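Local coordinates for putative esterase (Sulfolobus solfataricus P2, PDB 2RAU), which probably acts as an esterase or lipase of the alpha/beta-hydrolase superfamily and carries bound calcium, at residues A[255-260]-A[338-343]; A[263-268]-A[328-333]; A[79-84]-A[89-94]. All blocks are in the same frame, centred on the assembly; numbering follows the deposited sequence.

Contact 1. Residues A[255-260]-A[338-343]; sequences YDYPYS and SEKDVN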
# COMPACT_ATOMS: atom_id res chain seq x y z
N TYR A 255 8.16 19.96 8.88
CA TYR A 255 8.81 21.05 9.64
C TYR A 255 10.07 20.67 10.39
O TYR A 255 10.80 21.56 10.87
CB TYR A 255 7.79 21.71 10.61
CG TYR A 255 6.50 22.02 9.88
CD1 TYR A 255 6.50 22.88 8.78
CD2 TYR A 255 5.28 21.44 10.25
CE1 TYR A 255 5.40 23.14 8.09
CE2 TYR A 255 4.13 21.73 9.54
CZ TYR A 255 4.21 22.57 8.46
OH TYR A 255 3.09 22.88 7.71
N ASP A 256 10.30 19.36 10.50
CA ASP A 256 11.45 18.84 11.18
C ASP A 256 11.67 17.44 10.64
O ASP A 256 10.86 16.94 9.89
CB ASP A 256 11.22 18.84 12.68
CG ASP A 256 12.50 18.81 13.48
OD1 ASP A 256 13.61 18.61 12.91
OD2 ASP A 256 12.40 18.98 14.70
N TYR A 257 12.77 16.81 11.06
CA TYR A 257 13.13 15.49 10.61
C TYR A 257 11.92 14.53 10.70
O TYR A 257 11.29 14.41 11.74
CB TYR A 257 14.29 14.98 11.44
CG TYR A 257 14.89 13.70 10.94
CD1 TYR A 257 14.39 12.47 11.33
CD2 TYR A 257 15.95 13.72 10.05
CE1 TYR A 257 14.90 11.29 10.83
CE2 TYR A 257 16.49 12.55 9.56
CZ TYR A 257 15.95 11.33 9.94
OH TYR A 257 16.52 10.15 9.48
N PRO A 258 11.66 13.75 9.64
CA PRO A 258 12.44 13.58 8.42
C PRO A 258 12.28 14.56 7.28
O PRO A 258 12.78 14.27 6.21
CB PRO A 258 12.07 12.15 8.00
CG PRO A 258 10.71 12.02 8.39
CD PRO A 258 10.54 12.79 9.67
N TYR A 259 11.62 15.70 7.53
CA TYR A 259 11.54 16.83 6.58
C TYR A 259 10.82 16.47 5.30
O TYR A 259 11.39 16.50 4.21
CB TYR A 259 12.94 17.40 6.24
CG TYR A 259 13.88 17.72 7.40
CD1 TYR A 259 13.69 18.86 8.21
CD2 TYR A 259 15.01 16.94 7.66
CE1 TYR A 259 14.56 19.16 9.26
CE2 TYR A 259 15.88 17.26 8.71
CZ TYR A 259 15.64 18.37 9.50
OH TYR A 259 16.48 18.68 10.52
N SER A 260 9.56 16.09 5.46
CA SER A 260 8.72 15.66 4.34
C SER A 260 8.75 16.72 3.25
O SER A 260 8.60 17.93 3.54
CB SER A 260 7.29 15.42 4.82
OG SER A 260 7.30 14.68 6.02
N SER A 338 14.17 7.85 4.56
CA SER A 338 13.53 6.53 4.66
C SER A 338 14.51 5.41 4.25
O SER A 338 14.36 4.28 4.69
CB SER A 338 12.26 6.48 3.81
OG SER A 338 12.51 6.40 2.41
N GLU A 339 15.50 5.72 3.41
CA GLU A 339 16.52 4.78 3.06
C GLU A 339 17.22 4.28 4.30
O GLU A 339 17.29 3.08 4.51
CB GLU A 339 17.53 5.36 2.07
CG GLU A 339 18.52 4.31 1.56
CD GLU A 339 19.64 4.84 0.67
OE1 GLU A 339 19.72 6.07 0.40
OE2 GLU A 339 20.46 4.01 0.24
N LYS A 340 17.74 5.21 5.11
CA LYS A 340 18.44 4.86 6.34
C LYS A 340 17.54 4.24 7.39
O LYS A 340 17.91 3.26 8.02
CB LYS A 340 19.10 6.12 6.95
CG LYS A 340 19.62 5.94 8.38
CD LYS A 340 20.36 7.21 8.91
CE LYS A 340 19.42 8.48 9.14
NZ LYS A 340 18.67 8.61 10.46
N ASP A 341 16.37 4.83 7.60
CA ASP A 341 15.53 4.50 8.75
C ASP A 341 14.60 3.33 8.53
O ASP A 341 14.19 2.71 9.51
CB ASP A 341 14.65 5.68 9.15
CG ASP A 341 15.46 6.93 9.56
OD1 ASP A 341 16.58 6.77 10.07
OD2 ASP A 341 14.97 8.05 9.38
N VAL A 342 14.22 3.07 7.27
CA VAL A 342 13.29 1.96 6.94
C VAL A 342 13.90 0.94 5.98
O VAL A 342 14.09 -0.22 6.32
CB VAL A 342 11.94 2.49 6.39
CG1 VAL A 342 10.97 1.34 6.05
CG2 VAL A 342 11.29 3.48 7.36
N ASN A 343 14.27 1.38 4.79
CA ASN A 343 14.61 0.45 3.72
C ASN A 343 15.84 -0.40 3.98
O ASN A 343 15.76 -1.64 3.84
CB ASN A 343 14.64 1.18 2.34
CG ASN A 343 13.32 1.83 1.98
OD1 ASN A 343 12.27 1.47 2.53
ND2 ASN A 343 13.37 2.82 1.10

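Contact 2. Residues A[263-268]-A[328-333]; sequences EDMFPI and GHLDVY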
# COMPACT_ATOMS: atom_id res chain seq x y z
N GLU A 263 7.77 17.20 -3.20
CA GLU A 263 8.23 16.43 -4.35
C GLU A 263 8.02 14.93 -4.17
O GLU A 263 7.89 14.18 -5.16
CB GLU A 263 9.71 16.70 -4.63
CG GLU A 263 10.03 18.11 -5.13
CD GLU A 263 10.02 19.17 -4.07
OE1 GLU A 263 10.16 18.92 -2.86
OE2 GLU A 263 9.90 20.30 -4.50
N ASP A 264 8.00 14.50 -2.91
CA ASP A 264 7.71 13.10 -2.53
C ASP A 264 6.21 12.89 -2.26
O ASP A 264 5.62 11.91 -2.74
CB ASP A 264 8.53 12.68 -1.30
CG ASP A 264 10.03 12.75 -1.55
OD1 ASP A 264 10.45 12.49 -2.70
OD2 ASP A 264 10.80 13.08 -0.62
N MSE A 265 5.59 13.81 -1.56
CA MSE A 265 4.21 13.62 -1.05
C MSE A 265 3.16 13.81 -2.13
O MSE A 265 2.19 13.06 -2.19
CB MSE A 265 3.88 14.54 0.10
CG MSE A 265 4.72 14.36 1.37
SE MSE A 265 4.27 12.62 2.14
CE MSE A 265 6.05 12.30 2.90
N PHE A 266 3.33 14.86 -2.91
CA PHE A 266 2.28 15.21 -3.89
C PHE A 266 2.10 14.10 -4.95
O PHE A 266 0.94 13.80 -5.32
CB PHE A 266 2.51 16.61 -4.51
CG PHE A 266 2.22 17.80 -3.53
CD1 PHE A 266 2.01 17.61 -2.15
CD2 PHE A 266 2.31 19.10 -3.99
CE1 PHE A 266 1.82 18.68 -1.31
CE2 PHE A 266 2.11 20.16 -3.14
CZ PHE A 266 1.84 19.95 -1.82
N PRO A 267 3.22 13.53 -5.49
CA PRO A 267 3.05 12.39 -6.40
C PRO A 267 2.34 11.17 -5.86
O PRO A 267 1.62 10.54 -6.62
CB PRO A 267 4.46 12.11 -6.92
CG PRO A 267 5.16 13.39 -6.78
CD PRO A 267 4.63 13.95 -5.46
N ILE A 268 2.47 10.91 -4.55
CA ILE A 268 1.79 9.80 -3.87
C ILE A 268 0.31 10.08 -3.86
O ILE A 268 -0.49 9.26 -4.25
CB ILE A 268 2.35 9.51 -2.41
CG1 ILE A 268 3.77 8.91 -2.53
CG2 ILE A 268 1.36 8.61 -1.62
CD1 ILE A 268 4.65 8.86 -1.19
N GLY A 328 5.70 11.08 10.13
CA GLY A 328 4.31 10.88 9.82
C GLY A 328 4.16 9.57 9.05
O GLY A 328 5.14 8.94 8.65
N HIS A 329 2.91 9.19 8.81
CA HIS A 329 2.58 7.94 8.15
C HIS A 329 3.27 7.75 6.81
O HIS A 329 3.93 6.72 6.55
CB HIS A 329 1.05 7.88 7.99
CG HIS A 329 0.52 6.54 7.57
ND1 HIS A 329 0.91 5.35 8.15
CD2 HIS A 329 -0.45 6.22 6.67
CE1 HIS A 329 0.23 4.36 7.61
NE2 HIS A 329 -0.60 4.85 6.70
N LEU A 330 3.12 8.75 5.94
CA LEU A 330 3.66 8.63 4.61
C LEU A 330 5.16 8.70 4.53
O LEU A 330 5.71 8.27 3.51
CB LEU A 330 3.02 9.61 3.66
CG LEU A 330 1.48 9.52 3.47
CD1 LEU A 330 1.00 10.64 2.53
CD2 LEU A 330 1.08 8.18 2.92
N ASP A 331 5.81 9.25 5.55
CA ASP A 331 7.30 9.29 5.61
C ASP A 331 7.92 7.88 5.68
O ASP A 331 9.08 7.69 5.34
CB ASP A 331 7.80 10.10 6.82
CG ASP A 331 7.45 11.57 6.72
OD1 ASP A 331 7.81 12.20 5.68
OD2 ASP A 331 6.83 12.09 7.70
N VAL A 332 7.14 6.91 6.13
CA VAL A 332 7.57 5.50 6.18
C VAL A 332 7.90 4.93 4.78
O VAL A 332 8.78 4.08 4.61
CB VAL A 332 6.52 4.63 6.93
CG1 VAL A 332 7.00 3.16 7.04
CG2 VAL A 332 6.28 5.23 8.36
N TYR A 333 7.25 5.49 3.77
CA TYR A 333 7.24 5.01 2.38
C TYR A 333 8.03 5.82 1.36
O TYR A 333 8.18 5.41 0.24
CB TYR A 333 5.78 4.91 1.90
CG TYR A 333 4.87 4.29 2.92
CD1 TYR A 333 5.13 3.03 3.43
CD2 TYR A 333 3.75 4.96 3.37
CE1 TYR A 333 4.32 2.48 4.42
CE2 TYR A 333 2.94 4.42 4.34
CZ TYR A 333 3.23 3.18 4.86
OH TYR A 333 2.42 2.64 5.84

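Contact 3. Residues A[79-84]-A[89-94]; sequences PDYRKS and LARNGF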
# COMPACT_ATOMS: atom_id res chain seq x y z
N PRO A 79 10.63 7.73 -10.05
CA PRO A 79 10.97 7.07 -8.79
C PRO A 79 12.45 6.97 -8.51
O PRO A 79 13.26 6.78 -9.42
CB PRO A 79 10.44 5.63 -8.98
CG PRO A 79 9.71 5.60 -10.26
CD PRO A 79 9.99 6.83 -11.03
N ASP A 80 12.78 7.11 -7.23
CA ASP A 80 14.13 7.00 -6.72
C ASP A 80 14.17 5.70 -5.93
O ASP A 80 13.45 5.57 -4.95
CB ASP A 80 14.40 8.19 -5.82
CG ASP A 80 15.79 8.25 -5.31
OD1 ASP A 80 16.56 7.26 -5.38
OD2 ASP A 80 16.13 9.33 -4.79
N TYR A 81 15.04 4.78 -6.32
CA TYR A 81 15.15 3.48 -5.62
C TYR A 81 15.49 3.64 -4.12
O TYR A 81 15.12 2.82 -3.30
CB TYR A 81 16.18 2.52 -6.29
CG TYR A 81 17.60 2.75 -5.84
CD1 TYR A 81 18.12 2.09 -4.72
CD2 TYR A 81 18.40 3.68 -6.47
CE1 TYR A 81 19.40 2.33 -4.29
CE2 TYR A 81 19.67 3.94 -6.04
CZ TYR A 81 20.17 3.26 -4.96
OH TYR A 81 21.45 3.54 -4.55
N ARG A 82 16.17 4.71 -3.76
CA ARG A 82 16.48 4.95 -2.37
C ARG A 82 15.23 5.22 -1.54
O ARG A 82 15.20 4.91 -0.35
CB ARG A 82 17.45 6.11 -2.24
CG ARG A 82 18.85 5.75 -2.78
CD ARG A 82 19.78 6.95 -2.88
NE ARG A 82 19.19 7.92 -3.77
CZ ARG A 82 19.65 9.16 -3.95
NH1 ARG A 82 20.74 9.57 -3.32
NH2 ARG A 82 19.02 10.01 -4.78
N LYS A 83 14.20 5.74 -2.19
CA LYS A 83 12.97 6.17 -1.54
C LYS A 83 11.82 5.20 -1.74
O LYS A 83 10.68 5.52 -1.37
CB LYS A 83 12.51 7.54 -2.11
CG LYS A 83 13.48 8.67 -1.97
CD LYS A 83 12.85 9.93 -2.58
CE LYS A 83 13.77 11.08 -2.65
NZ LYS A 83 13.06 12.22 -3.29
N SER A 84 12.09 4.00 -2.28
CA SER A 84 11.05 3.05 -2.62
C SER A 84 11.45 1.66 -2.16
O SER A 84 12.42 1.11 -2.63
CB SER A 84 10.81 3.07 -4.13
OG SER A 84 10.05 1.96 -4.51
N LEU A 89 14.75 -2.98 -2.47
CA LEU A 89 14.95 -4.43 -2.28
C LEU A 89 15.32 -5.12 -3.59
O LEU A 89 16.15 -6.00 -3.58
CB LEU A 89 13.77 -5.08 -1.57
CG LEU A 89 13.48 -4.67 -0.14
CD1 LEU A 89 12.22 -5.42 0.30
CD2 LEU A 89 14.70 -4.93 0.76
N ALA A 90 14.71 -4.71 -4.71
CA ALA A 90 15.09 -5.29 -6.01
C ALA A 90 16.55 -4.97 -6.36
O ALA A 90 17.28 -5.83 -6.85
CB ALA A 90 14.12 -4.84 -7.10
N ARG A 91 17.00 -3.73 -6.11
CA ARG A 91 18.40 -3.36 -6.37
C ARG A 91 19.36 -4.16 -5.54
O ARG A 91 20.48 -4.39 -5.93
CB ARG A 91 18.65 -1.86 -6.06
CG ARG A 91 18.23 -0.94 -7.17
CD ARG A 91 19.11 -1.06 -8.46
NE ARG A 91 20.45 -0.58 -8.24
CZ ARG A 91 20.81 0.70 -8.19
NH1 ARG A 91 19.92 1.67 -8.39
NH2 ARG A 91 22.07 1.02 -7.96
N ASN A 92 18.89 -4.59 -4.38
CA ASN A 92 19.69 -5.38 -3.45
C ASN A 92 19.49 -6.91 -3.57
O ASN A 92 19.90 -7.67 -2.69
CB ASN A 92 19.44 -4.82 -2.05
CG ASN A 92 20.18 -3.50 -1.85
OD1 ASN A 92 21.37 -3.53 -1.64
ND2 ASN A 92 19.51 -2.35 -1.97
N GLY A 93 18.92 -7.33 -4.70
CA GLY A 93 18.95 -8.71 -5.15
C GLY A 93 17.70 -9.55 -4.99
O GLY A 93 17.70 -10.71 -5.38
N PHE A 94 16.64 -8.98 -4.44
CA PHE A 94 15.39 -9.69 -4.22
C PHE A 94 14.45 -9.63 -5.42
O PHE A 94 14.43 -8.64 -6.17
CB PHE A 94 14.67 -9.18 -2.98
CG PHE A 94 15.29 -9.62 -1.69
CD1 PHE A 94 16.32 -8.89 -1.12
CD2 PHE A 94 14.84 -10.76 -1.04
CE1 PHE A 94 16.90 -9.31 0.05
CE2 PHE A 94 15.41 -11.19 0.13
CZ PHE A 94 16.43 -10.47 0.69

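Contact 1. Residues A[255-260]-A[338-343]
The phenol oxygen of Tyr257 donates a hydrogen bond to Asp341, with OH 2.6 Å from OD2, and accepts one from Lys340, whose NZ stands 2.8 Å from the same OH. Lys340 and Asp341 are themselves joined by a salt bridge, NZ to OD1 2.8 Å, so hydroxyl, ammonium and carboxylate are all mutually bonded. Asp341 uses the syn lone pair of each oxygen, one for the tyrosine and one for the lysine, and OD2 has a second partner in the hydroxyl of Tyr327. Held through both oxygens, the carboxylate has little freedom to turn, and the lysine charge beside it probably favours its ionised form.

The carboxylate comes up at the ring edge, its plane 65° from that of the ring. Lys340 gets there by a folded chain: after two extended torsions it bends at chi3 (68°) and again at chi4 (85°), which brings NZ round to the phenol and to the Asp341 carboxylate. On the tyrosine side, CB of Pro258 lies 4.0 Å above one face of the Tyr257 ring, near its rim, and the peptide between the two residues is cis. Further out, Asp341 packs on Leu324 and Tyr257 touches Asn337.

This is a surface polar contact between loop and helix, joining the loop that leads into helix 262-270 to the first turn of helix 338-353, the C-terminal helix of this alpha/beta-hydrolase fold.

Contact 2. Residues A[263-268]-A[328-333]
Helix 262-270 brings Met265 opposite Leu330, their CA atoms 7.6 Å apart, across from a turn in which residues 329-332 coil like a helix but lack its regular hydrogen-bond pattern. Met265, present as selenomethionine, does nearly all the reaching. Its chain bends at chi2 (-68°) and again beyond it, bringing SE within 3.6 Å of CB of Leu330 and 3.8 Å from CD1 of the same leucine, so that the selenium lies obliquely across the base and one branch of the leucine. The terminal methyl runs on to Asp331, crossing that side chain at about a right angle, with CE 3.3 Å from OD1.

That carboxylate is well occupied. Its OD1 is hydrogen-bonded to the hydroxyl of Ser260, while OD2 takes the backbone N-H of Gly328 at 2.9 Å through its anti lone pair, tying the start of the turn to its middle. Met243 and Leu246 of helix 238-248 also pack on Met265. Between Gly328 and Leu330 sits His329, which bonds through NE2 to Ser152 OG and through ND1 to Asp177 OD2, consistent with a Ser-His-Asp triad.

No hydrogen bond joins the two segments. Met265 packs against the Leu330 and Asp331 side of the turn that carries the probable catalytic histidine, and the buried Asp331 meets a methyl here while its oxygens are hydrogen-bonded to Ser260 and Gly328, with a further weak bond from Asn253 N to OD2.

Contact 3. Residues A[79-84]-A[89-94]
Arg91 lays its guanidinium over one face of the Tyr81 ring in a cation-pi contact, with CZ 4.1 Å from the ring centroid and only 12° off the ring normal. The two planes are 48° apart, so this is a tilted approach rather than a flat stack. NH1 dips closest, 3.2 Å from CD2 of Tyr81, toward the rim of the ring. To get there the arginine curls tightly, and its bends at chi2 and chi3 bring the guanidinium back over the ring. Nearer the backbone, its CG rests 3.9 Å from CD1 of Tyr81.

The tyrosine ring stands up between two arginines. Its CG is wedged between the backbone N and the carbonyl carbon at chi1 85°, a position that brings one ring face to Arg91 while the opposite face receives CG of Arg82, 3.6 Å above the plane. Beyond that methylene, Arg82 turns to Asp80 in a side-on salt bridge: NE meets OD1 in the guanidinium plane in a nearly straight bond, and NH2 reaches OD2 at 3.0 Å, that oxygen tilted from the plane. OD1 also accepts from the backbone N of Arg82, forming an Asx turn. Putting an alanine at Tyr81 would probably leave the Arg91 guanidinium without its aromatic partner, set it free to swing, and uncover the aliphatic part of Arg82.

The arrangement bridges the two ends of helix 85-91: the 3-10 turn 81-83 precedes it, with Ser84 at the N-cap, and a Schellman motif with Gly93 as C-prime residue ends it and leads into strand 94-100. Arg91 also touches Leu21 of strand 21-29, Tyr81 packs on Leu87 and Tyr88 of the helix, and Asn92 and Phe94 lean on helix 338-353.

How the contacts relate
Contact 2 is the buried one of the three, a largely apolar meeting beside the probable catalytic histidine, whereas contacts 1 and 3 lie at the surface and work through charge, the former by hydrogen bonds to a phenol, the latter by a cation over a ring face. Contacts 1 and 2 adjoin through the Ser260-Asp331 bond, and segment 255-260 runs one residue on into helix 262-270, the helix used by contact 2. Helix 338-353 of contact 1 also reaches contact 3, where Asn343 ND2 bonds to the carbonyl oxygen of Arg82. A salt bridge between Asp264 and Lys83 links contacts 2 and 3, which are about 16 Å apart between centres.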